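Local coordinates for protein 6-phospho-beta-glucosidase BglT (Thermotoga maritima, PDB 1UP7) that hydrolyses cellobiose 6'-phosphate to glucose 6-phosphate and glucose, using NAD+ and a manganese ion as cofactors, at residues A[20-25]-A[302-307]; A[308-313]-A[339-344]; A[317-322]-A[345-350]. One frame throughout, in Å; residues are numbered along the deposited sequence.

Interaction 1 of 3, residues A[20-25]-A[302-307]; sequences KGLLDI and HLIRDL
Ile25 lies against the base of the Arg305 side chain, and this pair is the heart of the contact. Its CG2 methyl is 3.8 Å from Arg305 CB. Its CD1 meets the same carbon at 3.9 Å, so two branches of the isoleucine close on one methylene. The two side chains cross obliquely. CG1 of Ile25 stands between its own backbone N and carbonyl carbon (chi1 67°), the crowded position. This leaves CG2 beside the backbone N, where it meets Arg305 CB.

Arg305 starts with CG anti to its backbone N (chi1 -173°). The chain then bends at chi2 and chi3. Arg305 NH2 ends 3.0 Å above the plane of the His302 ring, over its centre. NH2 also comes near His302 NE2, but at an angle too poor for a hydrogen bond. At the edge of the guanidinium, NH1 reaches Asp306 OD1 at 2.9 Å, a fairly straight bond that meets the carboxylate on its syn side. The salt bridge with Asp306 would help to hold the guanidinium in its turn. Asp306 OD2 also bonds to His315.

The rest of the contact is apolar. Ile25 CD1 approaches Ile304 CG2 at 4.2 Å. Leu22 CD2 and Ile304 CD1 are 4.5 Å apart, a looser touch. Ile304 also rests on Tyr76 and Ile78 of strand 76-79. Ile25 CG2 also comes obliquely to the His302 ring, 4.2 Å from CD2.

The two helix segments run in roughly the same direction, 30° apart, with their axes 9.7 Å from each other. Helix 15-25 belongs to the NAD-binding Rossmann domain and helix 296-308 to the C-terminal domain. The contact is thus a helix-helix seam between the two domains of a family 4 glycosidase.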
loop_
_atom_site.group_PDB
_atom_site.type_symbol
_atom_site.label_atom_id
_atom_site.label_comp_id
_atom_site.label_asym_id
_atom_site.label_seq_id
_atom_site.Cartn_x
_atom_site.Cartn_y
_atom_site.Cartn_z
ATOM N N LYS A 20 10.401 -39.413 -16.872
ATOM C CA LYS A 20 9.749 -39.349 -18.173
ATOM C C LYS A 20 9.627 -37.894 -18.635
ATOM O O LYS A 20 9.982 -37.567 -19.753
ATOM C CB LYS A 20 8.365 -40.020 -18.097
ATOM C CG LYS A 20 7.374 -39.674 -19.224
ATOM C CD LYS A 20 6.861 -40.928 -19.895
ATOM C CE LYS A 20 5.621 -40.665 -20.791
ATOM N NZ LYS A 20 4.364 -40.468 -19.957
ATOM N N GLY A 21 9.126 -37.037 -17.756
ATOM C CA GLY A 21 9.110 -35.605 -17.989
ATOM C C GLY A 21 10.469 -35.009 -18.332
ATOM O O GLY A 21 10.593 -34.268 -19.298
ATOM N N LEU A 22 11.492 -35.335 -17.551
ATOM C CA LEU A 22 12.836 -34.832 -17.800
ATOM C C LEU A 22 13.399 -35.346 -19.127
ATOM O O LEU A 22 14.081 -34.611 -19.835
ATOM C CB LEU A 22 13.776 -35.132 -16.628
ATOM C CG LEU A 22 13.408 -34.459 -15.300
ATOM C CD1 LEU A 22 14.298 -34.958 -14.125
ATOM C CD2 LEU A 22 13.482 -32.949 -15.440
ATOM N N LEU A 23 13.084 -36.592 -19.474
ATOM C CA LEU A 23 13.488 -37.147 -20.756
ATOM C C LEU A 23 12.876 -36.353 -21.898
ATOM O O LEU A 23 13.543 -36.086 -22.886
ATOM C CB LEU A 23 13.088 -38.626 -20.881
ATOM C CG LEU A 23 13.957 -39.674 -20.152
ATOM C CD1 LEU A 23 13.208 -41.023 -20.033
ATOM C CD2 LEU A 23 15.376 -39.855 -20.741
ATOM N N ASP A 24 11.606 -35.983 -21.747
ATOM C CA ASP A 24 10.861 -35.265 -22.779
ATOM C C ASP A 24 11.438 -33.877 -23.066
ATOM O O ASP A 24 11.460 -33.452 -24.205
ATOM C CB ASP A 24 9.377 -35.127 -22.395
ATOM C CG ASP A 24 8.567 -36.415 -22.604
ATOM O OD1 ASP A 24 9.040 -37.399 -23.246
ATOM O OD2 ASP A 24 7.406 -36.541 -22.135
ATOM N N ILE A 25 11.891 -33.167 -22.037
ATOM C CA ILE A 25 12.484 -31.844 -22.247
ATOM C C ILE A 25 13.970 -31.937 -22.634
ATOM O O ILE A 25 14.565 -30.950 -23.100
ATOM C CB ILE A 25 12.245 -30.886 -21.029
ATOM C CG1 ILE A 25 13.005 -31.353 -19.770
ATOM C CG2 ILE A 25 10.715 -30.712 -20.749
ATOM C CD1 ILE A 25 13.452 -30.224 -18.870
ATOM N N HIS A 302 8.476 -28.976 -17.388
ATOM C CA HIS A 302 8.124 -27.821 -18.195
ATOM C C HIS A 302 8.646 -26.528 -17.547
ATOM O O HIS A 302 9.212 -25.673 -18.240
ATOM C CB HIS A 302 6.603 -27.789 -18.427
ATOM C CG HIS A 302 6.155 -28.644 -19.576
ATOM N ND1 HIS A 302 5.100 -28.298 -20.402
ATOM C CD2 HIS A 302 6.639 -29.819 -20.059
ATOM C CE1 HIS A 302 4.946 -29.227 -21.331
ATOM N NE2 HIS A 302 5.867 -30.158 -21.144
ATOM N N LEU A 303 8.494 -26.419 -16.222
ATOM C CA LEU A 303 9.044 -25.301 -15.451
ATOM C C LEU A 303 10.563 -25.181 -15.627
ATOM O O LEU A 303 11.080 -24.106 -15.945
ATOM C CB LEU A 303 8.678 -25.393 -13.964
ATOM C CG LEU A 303 9.266 -24.235 -13.137
ATOM C CD1 LEU A 303 8.749 -22.846 -13.632
ATOM C CD2 LEU A 303 9.071 -24.398 -11.604
ATOM N N ILE A 304 11.264 -26.302 -15.459
ATOM C CA ILE A 304 12.718 -26.338 -15.590
ATOM C C ILE A 304 13.167 -25.989 -17.030
ATOM O O ILE A 304 14.097 -25.230 -17.239
ATOM C CB ILE A 304 13.287 -27.718 -15.094
ATOM C CG1 ILE A 304 13.307 -27.772 -13.575
ATOM C CG2 ILE A 304 14.718 -27.972 -15.611
ATOM C CD1 ILE A 304 13.567 -29.185 -12.986
ATOM N N ARG A 305 12.481 -26.553 -18.009
ATOM C CA ARG A 305 12.700 -26.257 -19.411
ATOM C C ARG A 305 12.630 -24.744 -19.685
ATOM O O ARG A 305 13.528 -24.185 -20.306
ATOM C CB ARG A 305 11.659 -27.019 -20.234
ATOM C CG ARG A 305 11.807 -26.983 -21.744
ATOM C CD ARG A 305 10.619 -26.317 -22.444
ATOM N NE ARG A 305 9.507 -27.213 -22.700
ATOM C CZ ARG A 305 8.232 -26.993 -22.352
ATOM N NH1 ARG A 305 7.843 -25.903 -21.691
ATOM N NH2 ARG A 305 7.329 -27.899 -22.672
ATOM N N ASP A 306 11.585 -24.075 -19.200
ATOM C CA ASP A 306 11.367 -22.656 -19.524
ATOM C C ASP A 306 12.207 -21.746 -18.621
ATOM O O ASP A 306 12.457 -20.594 -18.940
ATOM C CB ASP A 306 9.874 -22.292 -19.508
ATOM C CG ASP A 306 9.065 -23.151 -20.449
ATOM O OD1 ASP A 306 9.659 -23.637 -21.437
ATOM O OD2 ASP A 306 7.848 -23.432 -20.298
ATOM N N LEU A 307 12.672 -22.288 -17.512
ATOM C CA LEU A 307 13.681 -21.614 -16.688
ATOM C C LEU A 307 15.043 -21.673 -17.370
ATOM O O LEU A 307 15.876 -20.793 -17.166
ATOM C CB LEU A 307 13.769 -22.290 -15.329
ATOM C CG LEU A 307 13.427 -21.629 -13.984
ATOM C CD1 LEU A 307 12.923 -20.210 -14.042
ATOM C CD2 LEU A 307 12.489 -22.479 -13.246
#

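Interaction 2 of 3, residues A[308-313]-A[339-344]; sequences ETDEGK and YVRSGR
Asp310 and Arg341 both leave the backbone with CG anti to N (chi1 -162° and 173°), and Arg341 runs extended to NE. Their charged ends meet beside a beta hairpin, strands 333-341 and 344-347 joined by a type I' turn from Arg341 to Arg344. The loop before edge strand 313-320 is laid against it.

The guanidinium grips the carboxylate side-on. NE reaches Asp310 OD1 at 3.1 Å, and NH2 reaches OD2 at 3.0 Å. Both donors come from above the carboxylate plane, and the two planes are 73° apart. Asp310 O lies over one face of the guanidinium, 3.1 Å above its plane and offset toward the rim. Ser342 OG donates to OD1 from the opposite face of the carboxylate to NE, at 2.6 Å. NH2 also bonds to Glu183 O of the second subunit, and NH1 bonds to Tyr339 OH. An alanine in place of Arg341 would probably leave the Asp310 carboxylate without its charged mate and cost the Glu183 carbonyl of the second subunit a donor.

The Tyr339 ring comes obliquely to Gly312, CE1 3.4 Å from its CA.

Lys313 and Val340 form a hydrogen-bonded antiparallel pair, and Ser342 N bonds to Thr309 O. Lys313 NZ forms a salt bridge with Glu311. One water joins the loop to the strand: it accepts from Gly312 N at 2.9 Å, pairs with Thr309 OG1 and donates to Val340 O.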
loop_
_atom_site.group_PDB
_atom_site.type_symbol
_atom_site.label_atom_id
_atom_site.label_comp_id
_atom_site.label_asym_id
_atom_site.label_seq_id
_atom_site.Cartn_x
_atom_site.Cartn_y
_atom_site.Cartn_z
ATOM N N GLU A 308 15.258 -22.690 -18.203
ATOM C CA GLU A 308 16.523 -22.840 -18.941
ATOM C C GLU A 308 16.625 -22.073 -20.253
ATOM O O GLU A 308 17.710 -21.700 -20.620
ATOM C CB GLU A 308 16.824 -24.322 -19.213
ATOM C CG GLU A 308 17.408 -25.030 -18.019
ATOM C CD GLU A 308 18.777 -24.485 -17.689
ATOM O OE1 GLU A 308 19.701 -24.741 -18.496
ATOM O OE2 GLU A 308 18.923 -23.779 -16.653
ATOM N N THR A 309 15.522 -21.861 -20.962
ATOM C CA THR A 309 15.571 -21.096 -22.215
ATOM C C THR A 309 15.269 -19.618 -21.972
ATOM O O THR A 309 14.917 -19.200 -20.861
ATOM C CB THR A 309 14.537 -21.607 -23.229
ATOM O OG1 THR A 309 13.226 -21.396 -22.673
ATOM C CG2 THR A 309 14.678 -23.111 -23.467
ATOM N N ASP A 310 15.349 -18.858 -23.051
ATOM C CA ASP A 310 15.082 -17.453 -23.017
ATOM C C ASP A 310 13.812 -17.102 -23.784
ATOM O O ASP A 310 13.625 -15.955 -24.171
ATOM C CB ASP A 310 16.342 -16.713 -23.525
ATOM C CG ASP A 310 16.346 -15.248 -23.145
ATOM O OD1 ASP A 310 16.176 -14.929 -21.951
ATOM O OD2 ASP A 310 16.460 -14.360 -23.994
ATOM N N GLU A 311 12.930 -18.094 -23.955
ATOM C CA GLU A 311 11.671 -17.947 -24.692
ATOM C C GLU A 311 10.679 -17.032 -23.968
ATOM O O GLU A 311 10.149 -16.096 -24.568
ATOM C CB GLU A 311 11.039 -19.309 -24.815
ATOM C CG GLU A 311 11.374 -20.074 -26.070
ATOM C CD GLU A 311 10.140 -20.811 -26.546
ATOM O OE1 GLU A 311 9.688 -21.737 -25.810
ATOM O OE2 GLU A 311 9.594 -20.431 -27.627
ATOM N N GLY A 312 10.432 -17.334 -22.690
ATOM C CA GLY A 312 9.372 -16.716 -21.905
ATOM C C GLY A 312 8.060 -17.473 -22.054
ATOM O O GLY A 312 7.450 -17.446 -23.115
ATOM N N LYS A 313 7.650 -18.174 -20.996
ATOM C CA LYS A 313 6.446 -18.997 -21.019
ATOM C C LYS A 313 5.697 -18.807 -19.719
ATOM O O LYS A 313 6.301 -18.395 -18.731
ATOM C CB LYS A 313 6.806 -20.461 -21.247
ATOM C CG LYS A 313 7.579 -20.713 -22.566
ATOM C CD LYS A 313 6.681 -21.198 -23.679
ATOM C CE LYS A 313 6.651 -20.223 -24.864
ATOM N NZ LYS A 313 7.119 -20.828 -26.167
ATOM N N TYR A 339 5.467 -15.266 -15.748
ATOM C CA TYR A 339 6.246 -15.271 -16.963
ATOM C C TYR A 339 7.609 -15.825 -16.561
ATOM O O TYR A 339 8.316 -15.260 -15.731
ATOM C CB TYR A 339 6.366 -13.857 -17.502
ATOM C CG TYR A 339 7.231 -13.707 -18.726
ATOM C CD1 TYR A 339 6.782 -14.123 -19.978
ATOM C CD2 TYR A 339 8.481 -13.102 -18.645
ATOM C CE1 TYR A 339 7.547 -13.957 -21.098
ATOM C CE2 TYR A 339 9.261 -12.907 -19.774
ATOM C CZ TYR A 339 8.792 -13.344 -21.000
ATOM O OH TYR A 339 9.566 -13.173 -22.127
ATOM N N VAL A 340 7.954 -16.961 -17.124
ATOM C CA VAL A 340 9.123 -17.690 -16.663
ATOM C C VAL A 340 10.169 -17.654 -17.786
ATOM O O VAL A 340 9.910 -18.077 -18.925
ATOM C CB VAL A 340 8.759 -19.145 -16.241
ATOM C CG1 VAL A 340 10.005 -19.959 -15.937
ATOM C CG2 VAL A 340 7.829 -19.151 -15.032
ATOM N N ARG A 341 11.339 -17.105 -17.476
ATOM C CA ARG A 341 12.342 -16.905 -18.513
ATOM C C ARG A 341 13.728 -16.828 -17.918
ATOM O O ARG A 341 13.976 -16.038 -17.017
ATOM C CB ARG A 341 12.020 -15.628 -19.269
ATOM C CG ARG A 341 13.012 -15.172 -20.271
ATOM C CD ARG A 341 12.453 -14.002 -21.076
ATOM N NE ARG A 341 13.439 -13.543 -22.047
ATOM C CZ ARG A 341 13.210 -12.679 -23.023
ATOM N NH1 ARG A 341 11.997 -12.161 -23.204
ATOM N NH2 ARG A 341 14.212 -12.354 -23.833
ATOM N N SER A 342 14.631 -17.649 -18.433
ATOM C CA SER A 342 16.062 -17.563 -18.121
ATOM C C SER A 342 16.379 -17.455 -16.632
ATOM O O SER A 342 17.049 -16.530 -16.186
ATOM C CB SER A 342 16.712 -16.402 -18.847
ATOM O OG SER A 342 16.847 -16.723 -20.216
ATOM N N GLY A 343 15.900 -18.405 -15.856
ATOM C CA GLY A 343 16.180 -18.420 -14.441
ATOM C C GLY A 343 15.309 -17.505 -13.591
ATOM O O GLY A 343 15.450 -17.500 -12.368
ATOM N N ARG A 344 14.423 -16.719 -14.205
ATOM C CA ARG A 344 13.591 -15.795 -13.404
ATOM C C ARG A 344 12.094 -16.009 -13.593
ATOM O O ARG A 344 11.640 -16.530 -14.613
ATOM C CB ARG A 344 13.990 -14.318 -13.604
ATOM C CG ARG A 344 15.491 -14.022 -13.848
ATOM C CD ARG A 344 15.714 -12.582 -14.434
ATOM N NE ARG A 344 16.286 -12.512 -15.804
ATOM C CZ ARG A 344 15.579 -12.447 -16.943
ATOM N NH1 ARG A 344 14.245 -12.491 -16.926
ATOM N NH2 ARG A 344 16.222 -12.381 -18.108
HETATM O O HOH W 1 11.362 -19.715 -21.239
#

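Interaction 3 of 3, residues A[317-322]-A[345-350]; sequences VNTRNN and VHTLSQ
Val317 and Val345 reach toward each other tip to tip. Their CG1 methyls meet at 4.1 Å. Both valines also rest on Ile161 of strand 160-162, which extends this small apolar patch. Val345 CG1, the branch that meets Val317, lies anti to its backbone N (chi1 166°).

Further along, Thr319 and Thr347 cross each other at a slant. The CG2 methyl of Thr319 faces Thr347 OG1 at 4.0 Å. That methyl stands between the backbone N and the carbonyl carbon of its own residue, while OG1 is anti to the N. Thr319 OG1 has a weak hydrogen bond to Arg152.

Thr347 carries most of the rest of the contact. Its OG1 is 3.4 Å from Arg320 O and as far from Asn321 O, both long and weak. Its CG2 methyl turns to the backbone of the loop after strand 313-320, close against Asn321 O and 3.3 Å from Asn322 O. Asn322 CB adds a contact to the same methyl.

The two strand segments are 72° apart and do not pair directly. Strand 333-341 lies between them in the sheet, and Thr319 touches its Cys338 while Thr347 touches its Ile336. Beyond Thr347, Ser349 of the second subunit packs against it. The arrangement is that of the two outer strands of a twisted three-stranded antiparallel sheet in the C-terminal domain, meeting through side chains on one face.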
loop_
_atom_site.group_PDB
_atom_site.type_symbol
_atom_site.label_atom_id
_atom_site.label_comp_id
_atom_site.label_asym_id
_atom_site.label_seq_id
_atom_site.Cartn_x
_atom_site.Cartn_y
_atom_site.Cartn_z
ATOM N N VAL A 317 2.444 -20.951 -10.497
ATOM C CA VAL A 317 3.527 -21.306 -9.611
ATOM C C VAL A 317 3.276 -20.609 -8.261
ATOM O O VAL A 317 2.532 -19.641 -8.210
ATOM C CB VAL A 317 4.817 -20.864 -10.372
ATOM C CG1 VAL A 317 5.699 -19.827 -9.642
ATOM C CG2 VAL A 317 5.550 -22.065 -10.977
ATOM N N ASN A 318 3.826 -21.132 -7.166
ATOM C CA ASN A 318 3.735 -20.448 -5.861
ATOM C C ASN A 318 4.897 -19.512 -5.652
ATOM O O ASN A 318 6.056 -19.933 -5.671
ATOM C CB ASN A 318 3.670 -21.409 -4.672
ATOM C CG ASN A 318 2.417 -22.209 -4.662
ATOM O OD1 ASN A 318 1.465 -21.926 -3.924
ATOM N ND2 ASN A 318 2.381 -23.211 -5.512
ATOM N N THR A 319 4.575 -18.242 -5.429
ATOM C CA THR A 319 5.560 -17.185 -5.388
ATOM C C THR A 319 4.916 -15.935 -4.780
ATOM O O THR A 319 3.685 -15.911 -4.585
ATOM C CB THR A 319 6.067 -16.941 -6.816
ATOM O OG1 THR A 319 7.220 -16.102 -6.763
ATOM C CG2 THR A 319 5.057 -16.139 -7.637
ATOM N N ARG A 320 5.731 -14.918 -4.465
ATOM C CA ARG A 320 5.197 -13.661 -3.926
ATOM C C ARG A 320 4.280 -12.970 -4.904
ATOM O O ARG A 320 4.600 -12.863 -6.068
ATOM C CB ARG A 320 6.301 -12.689 -3.557
ATOM C CG ARG A 320 7.095 -13.028 -2.318
ATOM C CD ARG A 320 8.089 -11.920 -1.960
ATOM N NE ARG A 320 8.835 -12.217 -0.751
ATOM C CZ ARG A 320 10.083 -11.796 -0.529
ATOM N NH1 ARG A 320 10.712 -11.068 -1.426
ATOM N NH2 ARG A 320 10.701 -12.078 0.608
ATOM N N ASN A 321 3.146 -12.494 -4.407
ATOM C CA ASN A 321 2.142 -11.773 -5.171
ATOM C C ASN A 321 2.776 -10.724 -6.085
ATOM O O ASN A 321 2.562 -10.752 -7.306
ATOM C CB ASN A 321 1.162 -11.154 -4.170
ATOM C CG ASN A 321 0.026 -10.347 -4.814
ATOM O OD1 ASN A 321 -0.325 -10.527 -5.996
ATOM N ND2 ASN A 321 -0.578 -9.463 -4.005
ATOM N N ASN A 322 3.569 -9.823 -5.488
ATOM C CA ASN A 322 4.148 -8.678 -6.190
ATOM C C ASN A 322 3.219 -8.003 -7.207
ATOM O O ASN A 322 3.610 -7.795 -8.368
ATOM C CB ASN A 322 5.445 -9.100 -6.904
ATOM C CG ASN A 322 6.596 -9.444 -5.939
ATOM O OD1 ASN A 322 7.554 -10.057 -6.344
ATOM N ND2 ASN A 322 6.511 -9.022 -4.694
ATOM N N VAL A 345 11.352 -15.610 -12.575
ATOM C CA VAL A 345 9.931 -15.823 -12.488
ATOM C C VAL A 345 9.377 -14.420 -12.344
ATOM O O VAL A 345 9.700 -13.745 -11.390
ATOM C CB VAL A 345 9.596 -16.719 -11.241
ATOM C CG1 VAL A 345 8.113 -16.706 -10.887
ATOM C CG2 VAL A 345 10.005 -18.142 -11.509
ATOM N N HIS A 346 8.589 -13.954 -13.303
ATOM C CA HIS A 346 7.985 -12.645 -13.153
ATOM C C HIS A 346 6.484 -12.790 -13.044
ATOM O O HIS A 346 5.818 -13.427 -13.843
ATOM C CB HIS A 346 8.360 -11.714 -14.290
ATOM C CG HIS A 346 9.834 -11.552 -14.466
ATOM N ND1 HIS A 346 10.570 -10.618 -13.765
ATOM C CD2 HIS A 346 10.713 -12.200 -15.267
ATOM C CE1 HIS A 346 11.841 -10.716 -14.113
ATOM N NE2 HIS A 346 11.951 -11.663 -15.028
ATOM N N THR A 347 5.976 -12.178 -12.030
ATOM C CA THR A 347 4.573 -12.045 -11.793
ATOM C C THR A 347 3.875 -11.122 -12.829
ATOM O O THR A 347 4.438 -10.116 -13.265
ATOM C CB THR A 347 4.516 -11.566 -10.331
ATOM O OG1 THR A 347 4.237 -12.706 -9.490
ATOM C CG2 THR A 347 3.448 -10.636 -10.097
ATOM N N LEU A 348 2.674 -11.513 -13.239
ATOM C CA LEU A 348 1.856 -10.798 -14.230
ATOM C C LEU A 348 0.672 -10.121 -13.568
ATOM O O LEU A 348 -0.029 -10.726 -12.782
ATOM C CB LEU A 348 1.283 -11.788 -15.248
ATOM C CG LEU A 348 1.854 -11.864 -16.666
ATOM C CD1 LEU A 348 3.322 -11.583 -16.655
ATOM C CD2 LEU A 348 1.614 -13.229 -17.262
ATOM N N SER A 349 0.439 -8.870 -13.907
ATOM C CA SER A 349 -0.788 -8.186 -13.520
ATOM C C SER A 349 -2.080 -8.980 -13.853
ATOM O O SER A 349 -2.257 -9.443 -14.985
ATOM C CB SER A 349 -0.843 -6.843 -14.228
ATOM O OG SER A 349 -1.710 -6.025 -13.475
ATOM N N GLN A 350 -2.970 -9.121 -12.876
ATOM C CA GLN A 350 -4.269 -9.755 -13.108
ATOM C C GLN A 350 -5.480 -8.917 -12.665
ATOM O O GLN A 350 -6.631 -9.337 -12.887
ATOM C CB GLN A 350 -4.372 -11.135 -12.423
ATOM C CG GLN A 350 -3.224 -12.090 -12.656
ATOM C CD GLN A 350 -3.603 -13.513 -12.282
ATOM O OE1 GLN A 350 -4.131 -14.244 -13.114
ATOM N NE2 GLN A 350 -3.343 -13.907 -11.025
#

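Interactions 1 and 2 follow each other in the chain, with centres 12 Å apart. Leu307 CD1 joins them by packing on Val340 CG1 at 3.5 Å. Interactions 2 and 3 share the three-stranded sheet, and Tyr339 N lies 2.7 Å from His346 O, a probable hydrogen bond. Both touch the second subunit. Interactions 1 and 3 are 21 Å apart between centres and meet where Leu303 touches Val317. Segment 20-25 belongs to the NAD-binding region, though the Leu22 side chain is about 11 Å from bound NAD. No residue of the three contacts is among those around glucose 6-phosphate. The Val317 side chain is about 9 Å from that of Cys164, a manganese ligand.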